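Enoyl-CoA hydratase (Mycolicibacterium smegmatis, PDB 7MCM) catalyses the reversible addition of water to the double bond of enoyl-CoA thioesters, giving (3S)-3-hydroxyacyl-CoA, and possibly serves fatty acid oxidation. Local coordinates at the interface of chains A and B. Sequence-based numbering; all coordinates share one arbitrary frame. Chains: chain A/B, Enoyl-CoA hydratase.

The interface of chains A and B. Residues chain A 225, 236-237, 240-241; chain B 221, 225, 236-237, 240-241.
Two copies of the last modelled helix, 231-241, one from each chain of this crotonase-family enzyme, pack against each other around a two-fold axis. That axis passes by A:Ala240 and B:Ala240, whose methyl groups meet obliquely, side against side, with 3.8 Å between A:Ala240 CB and B:Ala240 CB. With side chains this small the backbones come near as well: the carbonyl oxygens O of A:Ala240 and B:Ala240 lie 3.6 Å apart, too far for bonding and without a donor between them, so the approach rests on packing. Leucines flank the alanine pair. In A:Leu241 CG stands anti to the carbonyl carbon (chi1 -77°), and its branch CD2 rests on B:Ala240 CB at 3.7 Å; B:Leu241 CD2 repeats this on A:Ala240 CB at 3.6 Å. One turn earlier, A:Leu237 has CG anti to the backbone N (chi1 -180°), which carries its branch across to the partner helix. There A:Leu237 CD1 lies 3.6 Å from B:Ala236 O, a carbonyl oxygen, and also against the B:Ala240 methyl. B:Leu237 CD1 makes the twin contact with the backbone of A:Ala236. Each Ala240 methyl is therefore touched by the opposing alanine and by both leucines of the other chain. Farther from the axis, A:Ala236 CB lies over one face of the B:Arg221 guanidinium, displaced toward its rim, with NH1 3.5 Å away. The B:Arg221 chain bends at chi2 and chi3, and a salt bridge within chain B, from NH2 to B:Glu225 OE1 at 3.1 Å, helps fix the group's orientation. The carboxylates of A:Glu225 and B:Glu225 face each other, OE2 to OE2, at 4.3 Å; if both are charged they would tend to repel, which the arginine may offset. This part of the two-fold interface hides 330 Å² of protein surface and joins two subunits of the deposited hexamer through these helices, a largely apolar contact that probably contributes to its assembly.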
loop_
_atom_site.group_PDB
_atom_site.type_symbol
_atom_site.label_atom_id
_atom_site.label_comp_id
_atom_site.label_asym_id
_atom_site.label_seq_id
_atom_site.Cartn_x
_atom_site.Cartn_y
_atom_site.Cartn_z
ATOM N N GLU A 225 7.906 -6.491 9.177
ATOM C CA GLU A 225 7.239 -6.647 7.888
ATOM C C GLU A 225 5.732 -6.503 8.031
ATOM O O GLU A 225 5.079 -5.874 7.191
ATOM C CB GLU A 225 7.586 -8.010 7.289
ATOM C CG GLU A 225 6.762 -8.402 6.055
ATOM C CD GLU A 225 7.334 -7.866 4.754
ATOM O OE1 GLU A 225 8.360 -7.157 4.796
ATOM O OE2 GLU A 225 6.763 -8.165 3.684
ATOM N N ALA A 236 4.427 -15.157 2.485
ATOM C CA ALA A 236 5.570 -15.542 1.665
ATOM C C ALA A 236 6.876 -15.424 2.445
ATOM O O ALA A 236 7.728 -16.315 2.372
ATOM C CB ALA A 236 5.619 -14.690 0.395
ATOM N N LEU A 237 7.041 -14.348 3.223
ATOM C CA LEU A 237 8.269 -14.189 4.002
ATOM C C LEU A 237 8.383 -15.261 5.084
ATOM O O LEU A 237 9.448 -15.861 5.264
ATOM C CB LEU A 237 8.338 -12.781 4.609
ATOM C CG LEU A 237 9.577 -12.439 5.456
ATOM C CD1 LEU A 237 10.866 -12.620 4.655
ATOM C CD2 LEU A 237 9.504 -10.995 6.006
ATOM N N ALA A 240 9.377 -18.513 3.639
ATOM C CA ALA A 240 10.778 -18.529 3.228
ATOM C C ALA A 240 11.726 -18.583 4.421
ATOM O O ALA A 240 12.798 -19.184 4.324
ATOM C CB ALA A 240 11.096 -17.300 2.374
ATOM N N LEU A 241 11.355 -17.976 5.550
ATOM C CA LEU A 241 12.276 -17.901 6.677
ATOM C C LEU A 241 12.308 -19.200 7.453
ATOM O O LEU A 241 13.302 -19.483 8.131
ATOM C CB LEU A 241 11.873 -16.754 7.608
ATOM C CG LEU A 241 12.226 -15.333 7.179
ATOM C CD1 LEU A 241 11.536 -14.356 8.086
ATOM C CD2 LEU A 241 13.740 -15.133 7.240
ATOM N N ARG B 221 8.233 -16.448 -7.670
ATOM C CA ARG B 221 7.687 -15.970 -6.404
ATOM C C ARG B 221 8.200 -14.574 -6.083
ATOM O O ARG B 221 7.451 -13.729 -5.584
ATOM C CB ARG B 221 8.047 -16.947 -5.283
ATOM C CG ARG B 221 7.560 -16.542 -3.894
ATOM C CD ARG B 221 6.033 -16.371 -3.816
ATOM N NE ARG B 221 5.663 -14.959 -3.785
ATOM C CZ ARG B 221 4.612 -14.463 -3.145
ATOM N NH1 ARG B 221 3.775 -15.244 -2.480
ATOM N NH2 ARG B 221 4.403 -13.148 -3.159
ATOM N N GLU B 225 5.993 -11.024 -5.933
ATOM C CA GLU B 225 6.057 -10.094 -4.810
ATOM C C GLU B 225 6.320 -8.664 -5.271
ATOM O O GLU B 225 5.776 -7.712 -4.697
ATOM C CB GLU B 225 7.135 -10.563 -3.827
ATOM C CG GLU B 225 7.413 -9.596 -2.696
ATOM C CD GLU B 225 6.454 -9.794 -1.543
ATOM O OE1 GLU B 225 5.584 -10.686 -1.643
ATOM O OE2 GLU B 225 6.543 -9.036 -0.555
ATOM N N ALA B 236 13.649 -8.145 1.771
ATOM C CA ALA B 236 13.529 -9.116 2.854
ATOM C C ALA B 236 13.249 -10.520 2.320
ATOM O O ALA B 236 13.812 -11.504 2.817
ATOM C CB ALA B 236 12.420 -8.685 3.818
ATOM N N LEU B 237 12.361 -10.637 1.329
ATOM C CA LEU B 237 12.038 -11.947 0.772
ATOM C C LEU B 237 13.228 -12.518 0.015
ATOM O O LEU B 237 13.581 -13.688 0.189
ATOM C CB LEU B 237 10.809 -11.853 -0.136
ATOM C CG LEU B 237 10.271 -13.156 -0.757
ATOM C CD1 LEU B 237 9.870 -14.175 0.321
ATOM C CD2 LEU B 237 9.102 -12.888 -1.698
ATOM N N ALA B 240 15.628 -13.892 2.378
ATOM C CA ALA B 240 15.142 -15.117 3.000
ATOM C C ALA B 240 15.144 -16.294 2.029
ATOM O O ALA B 240 15.309 -17.441 2.454
ATOM C CB ALA B 240 13.738 -14.898 3.560
ATOM N N LEU B 241 14.930 -16.044 0.740
ATOM C CA LEU B 241 14.784 -17.129 -0.228
ATOM C C LEU B 241 16.099 -17.698 -0.735
ATOM O O LEU B 241 16.103 -18.828 -1.225
ATOM C CB LEU B 241 14.002 -16.673 -1.453
ATOM C CG LEU B 241 12.495 -16.560 -1.342
ATOM C CD1 LEU B 241 11.999 -15.938 -2.617
ATOM C CD2 LEU B 241 11.890 -17.935 -1.123
#